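Local coordinates for uncharacterized protein (Bacteroides ovatus CL02T12C04, PDB 6PTM) that is a glycoside hydrolase family 42 exo-carrageenase that probably removes sugar units from the ends of carrageenan chains, at residues P169-D174 / G500-Q505; T197-I202 / H231-K236. All coordinates share one frame; numbering follows the deposited sequence.

Interaction 1 (P169-D174 / G500-Q505); sequences PVFLAD and GLTATQ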
# COMPACT_ATOMS: atom_id res chain seq x y z
N PRO A 169 18.71 0.34 -8.11
CA PRO A 169 17.44 0.54 -7.43
C PRO A 169 17.65 1.29 -6.10
O PRO A 169 18.58 0.95 -5.32
CB PRO A 169 16.84 -0.87 -7.20
CG PRO A 169 17.82 -1.84 -7.84
CD PRO A 169 19.08 -1.09 -8.20
N VAL A 170 16.77 2.27 -5.87
CA VAL A 170 16.64 2.95 -4.56
C VAL A 170 15.16 2.93 -4.14
O VAL A 170 14.28 2.62 -4.97
CB VAL A 170 17.22 4.38 -4.56
CG1 VAL A 170 18.71 4.36 -4.82
CG2 VAL A 170 16.52 5.30 -5.55
N PHE A 171 14.93 3.24 -2.87
CA PHE A 171 13.61 3.34 -2.22
C PHE A 171 13.48 4.73 -1.60
O PHE A 171 14.41 5.16 -0.90
CB PHE A 171 13.46 2.18 -1.23
CG PHE A 171 13.71 0.84 -1.88
CD1 PHE A 171 12.80 0.31 -2.79
CD2 PHE A 171 14.88 0.13 -1.64
CE1 PHE A 171 13.05 -0.89 -3.44
CE2 PHE A 171 15.14 -1.05 -2.31
CZ PHE A 171 14.22 -1.56 -3.19
N LEU A 172 12.33 5.38 -1.80
CA LEU A 172 12.14 6.80 -1.45
C LEU A 172 11.14 6.96 -0.29
O LEU A 172 10.07 6.30 -0.29
CB LEU A 172 11.70 7.59 -2.67
CG LEU A 172 12.66 7.60 -3.87
CD1 LEU A 172 12.16 8.60 -4.91
CD2 LEU A 172 14.13 7.88 -3.49
N ALA A 173 11.47 7.86 0.63
CA ALA A 173 10.54 8.30 1.70
C ALA A 173 10.54 9.82 1.77
O ALA A 173 11.64 10.42 1.80
CB ALA A 173 10.95 7.71 3.02
N ASP A 174 9.35 10.41 1.78
CA ASP A 174 9.11 11.83 2.15
C ASP A 174 7.83 11.90 3.01
O ASP A 174 7.34 10.87 3.46
CB ASP A 174 9.06 12.72 0.90
CG ASP A 174 9.46 14.17 1.17
OD1 ASP A 174 10.07 14.79 0.30
OD2 ASP A 174 9.10 14.68 2.24
N GLY A 500 6.72 -5.10 -2.14
CA GLY A 500 6.67 -4.34 -3.40
C GLY A 500 6.77 -2.83 -3.26
O GLY A 500 6.95 -2.16 -4.27
N LEU A 501 6.62 -2.29 -2.06
CA LEU A 501 6.64 -0.81 -1.89
C LEU A 501 7.97 -0.22 -2.38
O LEU A 501 9.05 -0.66 -1.93
CB LEU A 501 6.41 -0.49 -0.43
CG LEU A 501 6.38 1.00 -0.08
CD1 LEU A 501 5.26 1.71 -0.85
CD2 LEU A 501 6.19 1.12 1.42
N THR A 502 7.86 0.83 -3.19
CA THR A 502 9.04 1.49 -3.81
C THR A 502 9.22 2.89 -3.23
O THR A 502 10.36 3.31 -3.06
CB THR A 502 8.96 1.59 -5.34
OG1 THR A 502 8.27 0.48 -5.91
CG2 THR A 502 10.35 1.67 -5.93
N ALA A 503 8.15 3.62 -3.00
CA ALA A 503 8.21 5.02 -2.55
C ALA A 503 7.01 5.28 -1.65
O ALA A 503 5.95 4.72 -1.92
CB ALA A 503 8.20 5.94 -3.73
N THR A 504 7.19 6.16 -0.68
CA THR A 504 6.15 6.53 0.31
C THR A 504 6.21 8.03 0.57
O THR A 504 7.30 8.53 0.90
CB THR A 504 6.30 5.80 1.64
OG1 THR A 504 6.43 4.41 1.34
CG2 THR A 504 5.12 6.07 2.54
N GLN A 505 5.07 8.70 0.42
CA GLN A 505 4.86 10.02 1.06
C GLN A 505 4.13 9.71 2.36
O GLN A 505 2.93 9.38 2.25
CB GLN A 505 4.06 10.97 0.16
CG GLN A 505 4.01 12.36 0.77
CD GLN A 505 3.26 13.35 -0.08
OE1 GLN A 505 2.23 13.06 -0.68
NE2 GLN A 505 3.82 14.54 -0.14
O HOH W 1 9.01 3.74 0.82

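Interaction 2 (T197-I202 / H231-K236); sequences TNANVI and HSNFPK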
# COMPACT_ATOMS: atom_id res chain seq x y z
N THR A 197 -7.02 21.42 -9.17
CA THR A 197 -8.43 21.14 -8.85
C THR A 197 -9.29 21.61 -10.03
O THR A 197 -8.92 22.62 -10.71
CB THR A 197 -8.81 21.81 -7.52
OG1 THR A 197 -10.18 21.52 -7.33
CG2 THR A 197 -8.59 23.31 -7.49
N ASN A 198 -10.41 20.93 -10.26
CA ASN A 198 -11.37 21.41 -11.27
C ASN A 198 -11.81 22.85 -10.94
O ASN A 198 -12.22 23.53 -11.86
CB ASN A 198 -12.50 20.43 -11.46
CG ASN A 198 -12.00 19.16 -12.11
OD1 ASN A 198 -11.59 19.17 -13.26
ND2 ASN A 198 -12.05 18.08 -11.38
N ALA A 199 -11.73 23.32 -9.70
CA ALA A 199 -12.10 24.72 -9.37
C ALA A 199 -11.15 25.69 -10.08
O ALA A 199 -11.47 26.88 -10.16
CB ALA A 199 -12.12 24.96 -7.87
N ASN A 200 -10.00 25.22 -10.59
CA ASN A 200 -9.04 26.10 -11.30
C ASN A 200 -9.55 26.35 -12.72
O ASN A 200 -8.90 27.15 -13.43
CB ASN A 200 -7.62 25.53 -11.38
CG ASN A 200 -6.96 25.28 -10.04
OD1 ASN A 200 -6.22 24.30 -9.91
ND2 ASN A 200 -7.19 26.15 -9.07
N VAL A 201 -10.60 25.63 -13.16
CA VAL A 201 -11.31 25.95 -14.42
C VAL A 201 -12.35 27.03 -14.06
O VAL A 201 -13.36 26.66 -13.40
CB VAL A 201 -11.98 24.73 -15.09
CG1 VAL A 201 -12.66 25.14 -16.40
CG2 VAL A 201 -11.01 23.59 -15.34
N ILE A 202 -12.11 28.28 -14.44
CA ILE A 202 -12.87 29.43 -13.88
C ILE A 202 -14.06 29.78 -14.79
O ILE A 202 -14.84 30.60 -14.36
CB ILE A 202 -11.97 30.66 -13.56
CG1 ILE A 202 -11.42 31.31 -14.83
CG2 ILE A 202 -10.87 30.26 -12.57
CD1 ILE A 202 -10.51 32.49 -14.58
N HIS A 231 -10.62 16.43 -6.48
CA HIS A 231 -12.00 16.23 -7.00
C HIS A 231 -13.07 16.65 -5.99
O HIS A 231 -14.25 16.43 -6.29
CB HIS A 231 -12.17 14.78 -7.48
CG HIS A 231 -11.33 14.44 -8.66
ND1 HIS A 231 -11.63 14.87 -9.92
CD2 HIS A 231 -10.18 13.73 -8.76
CE1 HIS A 231 -10.71 14.43 -10.77
NE2 HIS A 231 -9.80 13.72 -10.08
N SER A 232 -12.71 17.19 -4.82
CA SER A 232 -13.69 17.61 -3.78
C SER A 232 -14.25 19.00 -4.08
O SER A 232 -15.31 19.31 -3.56
CB SER A 232 -13.10 17.57 -2.42
OG SER A 232 -12.01 18.46 -2.34
N ASN A 233 -13.57 19.79 -4.90
CA ASN A 233 -13.86 21.22 -5.11
C ASN A 233 -14.21 21.40 -6.59
O ASN A 233 -13.29 21.48 -7.41
CB ASN A 233 -12.68 22.09 -4.65
CG ASN A 233 -13.00 23.58 -4.65
OD1 ASN A 233 -14.10 23.99 -5.02
ND2 ASN A 233 -12.02 24.40 -4.27
N PHE A 234 -15.50 21.41 -6.92
CA PHE A 234 -15.97 21.54 -8.31
C PHE A 234 -16.40 22.99 -8.52
O PHE A 234 -17.01 23.58 -7.63
CB PHE A 234 -17.02 20.46 -8.54
CG PHE A 234 -17.39 20.34 -9.98
CD1 PHE A 234 -16.54 19.68 -10.87
CD2 PHE A 234 -18.56 20.88 -10.47
CE1 PHE A 234 -16.87 19.58 -12.20
CE2 PHE A 234 -18.87 20.79 -11.81
CZ PHE A 234 -18.04 20.12 -12.67
N PRO A 235 -16.07 23.65 -9.65
CA PRO A 235 -16.26 25.10 -9.74
C PRO A 235 -17.73 25.57 -9.65
O PRO A 235 -18.60 24.96 -10.29
CB PRO A 235 -15.64 25.47 -11.09
CG PRO A 235 -15.70 24.18 -11.89
CD PRO A 235 -15.49 23.07 -10.86
N LYS A 236 -17.99 26.63 -8.88
CA LYS A 236 -19.36 27.13 -8.60
C LYS A 236 -20.05 27.52 -9.92
O LYS A 236 -21.25 27.29 -10.03
CB LYS A 236 -19.33 28.29 -7.59
CG LYS A 236 -19.07 27.85 -6.16
CD LYS A 236 -20.24 27.11 -5.54
CE LYS A 236 -19.86 26.25 -4.35
NZ LYS A 236 -19.21 27.07 -3.30
O HOH W 2 -12.03 19.32 -8.58

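Interaction 1 (P169-D174 / G500-Q505)
F171 brings the edge of its phenyl ring up to the carbonyl of T502, with CD1 3.9 Å from T502 O and that oxygen near the ring plane. CG is anti to F171's own carbonyl carbon (chi1 -54°), which swings the ring back beside the backbone N and under helices 534-549 and 551-559, where L547 and I554 meet it. T502 O also takes the L172 amide, L172 N lying 3.1 Å from it in the carbonyl plane, while the CA-H of F171 points to the same atom. Beyond this point the side chains alternate between the two faces of the sheet. L172 and A503 share one, their CB atoms 4.0 Å apart, and both side chains touch L163 of strand 162-165; A173 and T504 share the other, where V540 and M544 of helix 534-549 cover A173. L172 O is gripped twice: T504 N donates to it at 2.9 Å, tilted 29° from the carbonyl plane, and a water donates to L172 O at 3.0 Å while pairing with T504 OG1 at 2.7 Å. D174 N donates to T504 O at 2.9 Å, and the pairing runs on to T506; the D174 carboxylate turns to L191 N and K178. Segments 172-174 and 503-505 run parallel, their directions 2° apart, as expected where the first and last strands of a (βα)8 barrel meet and close the ring.

Interaction 2 (T197-I202 / H231-K236)
P235 presses its ring against the 3-10 turn 198-200, joining two loops that follow neighbouring parallel strands, 192-197 and 225-230, of the (βα)8 barrel. The van der Waals packing centres on this proline, at the N-cap position of helix 236-241. Its CD lies 4.0 Å from N198 CB, an apolar pair, and sits over one face of the F234 ring, offset toward the rim. The other methylenes meet carbonyl oxygens, CG 3.5 Å from N198 O and CB 3.5 Å from V201 O, which also accepts the indole N-H of W237. With an alanine here, the CG and CD methylenes would be missing, and N198 and that face of F234 would probably lose their cover. The A199 methyl lies over the face of the N233 amide, its CB 3.6 Å from N233 CG. That amide is carried there by a first torsion of -172°, which sends CG away from the backbone N.

Polar groups are mostly satisfied by residues around the contact. T197 OG1 is hydrogen-bonded to N230 OD1 and weakly receives A199 N. The N198 amide stands at 46° to the H231 imidazole, with N198 ND2 3.6 Å from H231 ND1, yet each has another partner, N267 OD1 and Y256 OH respectively. Between the loops, one water accepts N198 N at 2.8 Å and N198 ND2 at 3.1 Å, and lies 2.8 Å from N233 O, to which it can donate.

Both contacts belong to one (βα)8 barrel, one in its strand wall and the other in the loops above it. Interaction 1 joins strands 168-175 and 503-506, the first and last of the eight, whereas interaction 2 links the loops after the second and third, 192-197 and 225-230. Along the chain interaction 2 is nested inside the long excursion closed by interaction 1. Their centres are 31 Å apart and their nearest atoms about 14 Å, so they do not touch. One closes the cylinder through backbone bonds; the other ties together loops at the C-terminal ends of the strands, the end where barrels of this kind generally carry the active site.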